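Local coordinates for protein branched-chain alpha-ketoacid decarboxylase (Lactococcus lactis, PDB 2VBF) that probably decarboxylates branched-chain and aromatic alpha-keto acids to aldehydes, using thiamine diphosphate and a magnesium ion as cofactors, at residues Thr94-Leu106 and His136-His150. Sequence-based numbering, arbitrary orientation.
With TPP (thiamine diphosphate), chain D.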
loop_
_atom_site.group_PDB
_atom_site.type_symbol
_atom_site.label_atom_id
_atom_site.label_comp_id
_atom_site.label_asym_id
_atom_site.label_seq_id
_atom_site.Cartn_x
_atom_site.Cartn_y
_atom_site.Cartn_z
ATOM N N THR A 94 -1.459 -12.356 -3.086
ATOM C CA THR A 94 -0.617 -13.408 -2.554
ATOM C C THR A 94 -0.363 -13.156 -1.059
ATOM O O THR A 94 -0.355 -12.023 -0.583
ATOM C CB THR A 94 0.670 -13.511 -3.377
ATOM O OG1 THR A 94 1.288 -14.793 -3.167
ATOM C CG2 THR A 94 1.605 -12.364 -3.043
ATOM N N PHE A 95 -0.204 -14.256 -0.330
ATOM C CA PHE A 95 0.066 -14.279 1.100
ATOM C C PHE A 95 1.091 -13.235 1.571
ATOM O O PHE A 95 2.141 -13.058 0.932
ATOM C CB PHE A 95 0.601 -15.673 1.454
ATOM C CG PHE A 95 0.667 -15.947 2.915
ATOM C CD1 PHE A 95 -0.486 -16.239 3.622
ATOM C CD2 PHE A 95 1.872 -15.943 3.589
ATOM C CE1 PHE A 95 -0.443 -16.501 4.963
ATOM C CE2 PHE A 95 1.921 -16.205 4.954
ATOM C CZ PHE A 95 0.755 -16.481 5.636
ATOM N N GLY A 96 0.774 -12.552 2.674
ATOM C CA GLY A 96 1.679 -11.599 3.298
ATOM C C GLY A 96 1.858 -10.308 2.523
ATOM O O GLY A 96 1.227 -9.290 2.821
ATOM N N VAL A 97 2.722 -10.349 1.521
ATOM C CA VAL A 97 3.086 -9.127 0.783
ATOM C C VAL A 97 1.932 -8.544 -0.054
ATOM O O VAL A 97 1.783 -7.325 -0.151
ATOM C CB VAL A 97 4.326 -9.341 -0.114
ATOM C CG1 VAL A 97 5.526 -9.755 0.708
ATOM C CG2 VAL A 97 4.025 -10.381 -1.212
ATOM N N GLY A 98 1.107 -9.401 -0.644
ATOM C CA GLY A 98 -0.034 -8.950 -1.435
ATOM C C GLY A 98 -1.146 -8.437 -0.532
ATOM O O GLY A 98 -1.607 -7.279 -0.637
ATOM N N GLU A 99 -1.575 -9.291 0.393
ATOM C CA GLU A 99 -2.664 -8.920 1.283
ATOM C C GLU A 99 -2.351 -7.690 2.142
ATOM O O GLU A 99 -3.205 -6.809 2.288
ATOM C CB GLU A 99 -3.102 -10.110 2.149
ATOM C CG GLU A 99 -2.051 -10.652 3.078
ATOM C CD GLU A 99 -2.554 -11.828 3.894
ATOM O OE1 GLU A 99 -1.839 -12.858 3.932
ATOM O OE2 GLU A 99 -3.648 -11.698 4.502
ATOM N N LEU A 100 -1.152 -7.606 2.713
ATOM C CA LEU A 100 -0.828 -6.428 3.531
ATOM C C LEU A 100 -0.720 -5.147 2.707
ATOM O O LEU A 100 -1.015 -4.072 3.216
ATOM C CB LEU A 100 0.425 -6.648 4.383
ATOM C CG LEU A 100 0.268 -7.685 5.510
ATOM C CD1 LEU A 100 1.529 -7.745 6.338
ATOM C CD2 LEU A 100 -0.955 -7.413 6.392
ATOM N N SER A 101 -0.325 -5.256 1.446
ATOM C CA SER A 101 -0.323 -4.074 0.560
ATOM C C SER A 101 -1.752 -3.566 0.302
ATOM O O SER A 101 -1.979 -2.376 0.102
ATOM C CB SER A 101 0.374 -4.384 -0.760
ATOM O OG SER A 101 1.769 -4.633 -0.610
ATOM N N ALA A 102 -2.714 -4.484 0.325
ATOM C CA ALA A 102 -4.102 -4.199 -0.024
ATOM C C ALA A 102 -4.961 -3.791 1.195
ATOM O O ALA A 102 -6.098 -3.341 1.027
ATOM C CB ALA A 102 -4.715 -5.456 -0.710
ATOM N N ILE A 103 -4.422 -3.920 2.406
ATOM C CA ILE A 103 -5.274 -3.851 3.617
ATOM C C ILE A 103 -5.909 -2.467 3.821
ATOM O O ILE A 103 -7.025 -2.364 4.323
ATOM C CB ILE A 103 -4.563 -4.369 4.898
ATOM C CG1 ILE A 103 -5.583 -4.683 6.006
ATOM C CG2 ILE A 103 -3.518 -3.381 5.414
ATOM C CD1 ILE A 103 -4.959 -5.472 7.146
ATOM N N ASN A 104 -5.258 -1.404 3.369
ATOM C CA ASN A 104 -5.873 -0.078 3.467
ATOM C C ASN A 104 -7.107 0.053 2.569
ATOM O O ASN A 104 -8.072 0.736 2.920
ATOM C CB ASN A 104 -4.896 1.022 3.087
ATOM C CG ASN A 104 -5.490 2.401 3.250
ATOM O OD1 ASN A 104 -6.074 2.721 4.299
ATOM N ND2 ASN A 104 -5.349 3.238 2.217
ATOM N N GLY A 105 -7.045 -0.550 1.387
ATOM C CA GLY A 105 -8.204 -0.602 0.499
ATOM C C GLY A 105 -9.345 -1.374 1.132
ATOM O O GLY A 105 -10.490 -0.932 1.109
ATOM N N LEU A 106 -9.031 -2.532 1.708
ATOM C CA LEU A 106 -10.054 -3.339 2.357
ATOM C C LEU A 106 -10.638 -2.618 3.576
ATOM O O LEU A 106 -11.839 -2.729 3.845
ATOM C CB LEU A 106 -9.526 -4.728 2.747
ATOM C CG LEU A 106 -10.579 -5.838 2.729
ATOM C CD1 LEU A 106 -10.933 -6.229 1.288
ATOM C CD2 LEU A 106 -10.079 -7.049 3.547
ATOM N N HIS A 136 7.581 -14.471 2.093
ATOM C CA HIS A 136 6.371 -13.754 2.491
ATOM C C HIS A 136 5.889 -14.155 3.891
ATOM O O HIS A 136 4.700 -14.051 4.180
ATOM C CB HIS A 136 5.188 -13.882 1.510
ATOM C CG HIS A 136 5.509 -13.629 0.070
ATOM N ND1 HIS A 136 6.577 -12.868 -0.362
ATOM C CD2 HIS A 136 4.847 -14.014 -1.047
ATOM C CE1 HIS A 136 6.578 -12.835 -1.686
ATOM N NE2 HIS A 136 5.535 -13.519 -2.125
ATOM N N THR A 137 6.804 -14.612 4.750
ATOM C CA THR A 137 6.498 -14.854 6.163
ATOM C C THR A 137 7.495 -14.118 7.050
ATOM O O THR A 137 8.474 -13.552 6.553
ATOM C CB THR A 137 6.514 -16.364 6.531
ATOM O OG1 THR A 137 7.854 -16.866 6.578
ATOM C CG2 THR A 137 5.696 -17.164 5.518
ATOM N N LEU A 138 7.253 -14.150 8.357
ATOM C CA LEU A 138 8.176 -13.566 9.333
ATOM C C LEU A 138 9.258 -14.552 9.789
ATOM O O LEU A 138 10.000 -14.273 10.747
ATOM C CB LEU A 138 7.386 -13.037 10.540
ATOM C CG LEU A 138 6.222 -12.093 10.216
ATOM C CD1 LEU A 138 5.543 -11.626 11.497
ATOM C CD2 LEU A 138 6.681 -10.898 9.371
ATOM N N ALA A 139 9.345 -15.693 9.102
ATOM C CA ALA A 139 10.305 -16.765 9.425
ATOM C C ALA A 139 10.147 -17.250 10.876
ATOM O O ALA A 139 11.129 -17.465 11.596
ATOM C CB ALA A 139 11.746 -16.320 9.139
ATOM N N ASP A 140 8.894 -17.416 11.285
ATOM C CA ASP A 140 8.549 -17.966 12.594
ATOM C C ASP A 140 7.617 -19.183 12.482
ATOM O O ASP A 140 7.183 -19.715 13.489
ATOM C CB ASP A 140 7.917 -16.873 13.476
ATOM C CG ASP A 140 6.595 -16.334 12.916
ATOM O OD1 ASP A 140 6.187 -16.758 11.813
ATOM O OD2 ASP A 140 5.977 -15.479 13.589
ATOM N N GLY A 141 7.316 -19.630 11.267
ATOM C CA GLY A 141 6.462 -20.807 11.067
ATOM C C GLY A 141 4.974 -20.565 11.256
ATOM O O GLY A 141 4.182 -21.505 11.182
ATOM N N ASP A 142 4.578 -19.307 11.465
ATOM C CA ASP A 142 3.186 -18.951 11.754
ATOM C C ASP A 142 2.528 -18.311 10.539
ATOM O O ASP A 142 2.913 -17.223 10.089
ATOM C CB ASP A 142 3.136 -18.010 12.954
ATOM C CG ASP A 142 1.729 -17.748 13.471
ATOM O OD1 ASP A 142 0.724 -17.937 12.743
ATOM O OD2 ASP A 142 1.629 -17.348 14.652
ATOM N N PHE A 143 1.529 -19.002 10.011
ATOM C CA PHE A 143 0.840 -18.602 8.797
ATOM C C PHE A 143 -0.520 -17.962 9.078
ATOM O O PHE A 143 -1.307 -17.759 8.163
ATOM C CB PHE A 143 0.742 -19.787 7.828
ATOM C CG PHE A 143 2.083 -20.283 7.364
ATOM C CD1 PHE A 143 2.618 -19.858 6.161
ATOM C CD2 PHE A 143 2.829 -21.158 8.148
ATOM C CE1 PHE A 143 3.860 -20.293 5.751
ATOM C CE2 PHE A 143 4.079 -21.589 7.733
ATOM C CZ PHE A 143 4.590 -21.146 6.532
ATOM N N LYS A 144 -0.748 -17.582 10.331
ATOM C CA LYS A 144 -2.034 -17.051 10.750
ATOM C C LYS A 144 -2.033 -15.590 11.181
ATOM O O LYS A 144 -3.111 -15.050 11.426
ATOM C CB LYS A 144 -2.612 -17.938 11.862
ATOM C CG LYS A 144 -2.904 -19.348 11.366
ATOM C CD LYS A 144 -3.458 -20.261 12.438
ATOM C CE LYS A 144 -4.193 -21.471 11.824
ATOM N NZ LYS A 144 -3.315 -22.438 11.099
ATOM N N HIS A 145 -0.856 -14.956 11.247
ATOM C CA HIS A 145 -0.735 -13.553 11.669
ATOM C C HIS A 145 -1.556 -12.626 10.776
ATOM O O HIS A 145 -2.212 -11.705 11.250
ATOM C CB HIS A 145 0.693 -13.016 11.550
ATOM C CG HIS A 145 1.692 -13.635 12.465
ATOM N ND1 HIS A 145 1.538 -13.682 13.835
ATOM C CD2 HIS A 145 2.913 -14.156 12.203
ATOM C CE1 HIS A 145 2.609 -14.241 14.374
ATOM N NE2 HIS A 145 3.463 -14.526 13.406
ATOM N N PHE A 146 -1.465 -12.839 9.465
ATOM C CA PHE A 146 -1.979 -11.850 8.520
ATOM C C PHE A 146 -3.506 -11.891 8.505
ATOM O O PHE A 146 -4.142 -10.848 8.439
ATOM C CB PHE A 146 -1.301 -11.984 7.145
ATOM C CG PHE A 146 0.215 -12.066 7.237
ATOM C CD1 PHE A 146 0.914 -11.189 8.054
ATOM C CD2 PHE A 146 0.935 -13.028 6.537
ATOM C CE1 PHE A 146 2.287 -11.277 8.176
ATOM C CE2 PHE A 146 2.319 -13.105 6.661
ATOM C CZ PHE A 146 2.982 -12.240 7.486
ATOM N N MET A 147 -4.101 -13.073 8.643
ATOM C CA MET A 147 -5.551 -13.172 8.765
ATOM C C MET A 147 -6.028 -12.492 10.059
ATOM O O MET A 147 -7.029 -11.777 10.038
ATOM C CB MET A 147 -6.047 -14.625 8.712
ATOM C CG MET A 147 -7.576 -14.740 8.696
ATOM S SD MET A 147 -8.167 -16.368 8.206
ATOM C CE MET A 147 -7.818 -17.266 9.701
ATOM N N LYS A 148 -5.328 -12.719 11.168
ATOM C CA LYS A 148 -5.648 -12.040 12.431
ATOM C C LYS A 148 -5.652 -10.510 12.249
ATOM O O LYS A 148 -6.547 -9.814 12.729
ATOM C CB LYS A 148 -4.677 -12.426 13.543
ATOM C CG LYS A 148 -4.950 -11.654 14.825
ATOM C CD LYS A 148 -4.284 -12.204 16.050
ATOM C CE LYS A 148 -4.915 -11.589 17.298
ATOM N NZ LYS A 148 -4.079 -11.762 18.521
ATOM N N MET A 149 -4.654 -9.999 11.534
ATOM C CA MET A 149 -4.543 -8.548 11.287
ATOM C C MET A 149 -5.746 -7.998 10.510
ATOM O O MET A 149 -6.026 -6.802 10.579
ATOM C CB MET A 149 -3.233 -8.192 10.571
ATOM C CG MET A 149 -2.005 -8.454 11.437
ATOM S SD MET A 149 -0.443 -8.605 10.558
ATOM C CE MET A 149 -0.226 -6.931 9.964
ATOM N N HIS A 150 -6.469 -8.856 9.788
ATOM C CA HIS A 150 -7.651 -8.415 9.060
ATOM C C HIS A 150 -8.952 -8.422 9.893
ATOM O O HIS A 150 -10.007 -8.044 9.391
ATOM C CB HIS A 150 -7.854 -9.285 7.822
ATOM C CG HIS A 150 -6.938 -8.943 6.687
ATOM N ND1 HIS A 150 -5.622 -9.358 6.644
ATOM C CD2 HIS A 150 -7.138 -8.204 5.569
ATOM C CE1 HIS A 150 -5.064 -8.904 5.534
ATOM N NE2 HIS A 150 -5.956 -8.192 4.871
HETATM N "N1'" TPP D . 3.291 -8.892 -5.169
HETATM C "C2'" TPP D . 4.219 -8.446 -4.253
HETATM C CM2 TPP D . 3.959 -7.186 -3.490
HETATM N "N3'" TPP D . 5.355 -9.174 -4.055
HETATM C "C4'" TPP D . 5.593 -10.338 -4.764
HETATM N "N4'" TPP D . 6.706 -11.004 -4.483
HETATM C "C5'" TPP D . 4.667 -10.789 -5.716
HETATM C "C6'" TPP D . 3.510 -10.039 -5.910
HETATM C "C7'" TPP D . 4.926 -12.060 -6.530
HETATM N N3 TPP D . 6.037 -11.916 -7.477
HETATM C C2 TPP D . 7.357 -12.302 -7.259
HETATM S S1 TPP D . 8.395 -12.030 -8.472
HETATM C C5 TPP D . 7.186 -11.413 -9.347
HETATM C C4 TPP D . 5.933 -11.401 -8.728
HETATM C CM4 TPP D . 4.653 -10.886 -9.334
HETATM C C6 TPP D . 7.532 -10.949 -10.735
HETATM C C7 TPP D . 8.521 -9.788 -10.783
HETATM O O7 TPP D . 8.623 -9.457 -12.159
HETATM P PA TPP D . 9.810 -8.535 -12.742
HETATM O O1A TPP D . 9.977 -7.382 -11.765
HETATM O O2A TPP D . 9.382 -8.083 -14.118
HETATM O O3A TPP D . 11.114 -9.456 -12.679
HETATM P PB TPP D . 11.728 -10.410 -13.843
HETATM O O1B TPP D . 11.752 -11.788 -13.254
HETATM O O2B TPP D . 13.103 -9.894 -14.134
HETATM O O3B TPP D . 10.849 -10.286 -15.058
HETATM O O HOH W 1 3.824 -15.058 -4.095
HETATM O O HOH W 2 -5.962 -6.937 2.466
#
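His136 lays one face of its imidazole against Val97, whose CG2 stands over the ring centre, 3.5 Å from the centroid, in a CH-pi contact. With CG anti to the carbonyl carbon (chi1 -49°), the ring has an edge turned to the thiamine diphosphate, CE1 lying 3.3 Å from N4'. Its rotation is probably fixed from both nitrogens: ND1 is hydrogen-bonded to Trp424 O of the second subunit, while NE2 shares a water with Thr94 OG1. The same Val97 methyl touches N3' of the cofactor, illustrating how one branched side chain can pack on a pocket histidine and a pyrimidine at once. Next, the Thr137 methyl meets the edge of Phe95, and Phe143 brings its carbonyl O to 3.5 Å from Phe95 CZ, while its ring meets Phe95 obliquely, CD1 against CZ. Phe146 joins these two in an aromatic cluster, pointing its edge at the Phe95 face in an offset edge-to-face pair with planes 63° apart; its CD2 also lies 3.6 Å from the CA of Gly96. The setting is the N-terminal cofactor-binding domain, where helix 97-111 follows strand 89-94 of a parallel sheet; the 97-106 part of that helix and helix 145-149 run nearly parallel, their axes 12° apart. Glu99 OE1 receives Gly96 N almost straight on its anti lone pair, and its carboxylate lies across Phe146 CB, with OE2 hydrogen-bonded to Tyr184 OH. Met149 CE touches Leu100 CD2 at 3.7 Å. The imidazole of His150 is held at both nitrogens: ND1 donates to Phe146 O in the ring plane, NE2 shares a water with Glu99 O, and Ile103 CD1 sits over the ring centre. An alanine here is likely to leave Phe146 O without its ring N-H donor, Ile103 CD1 facing a gap and that water without its imidazole partner. At the imidazole's edge, Leu106 CD2 approaches CD2 of His150 to 3.8 Å.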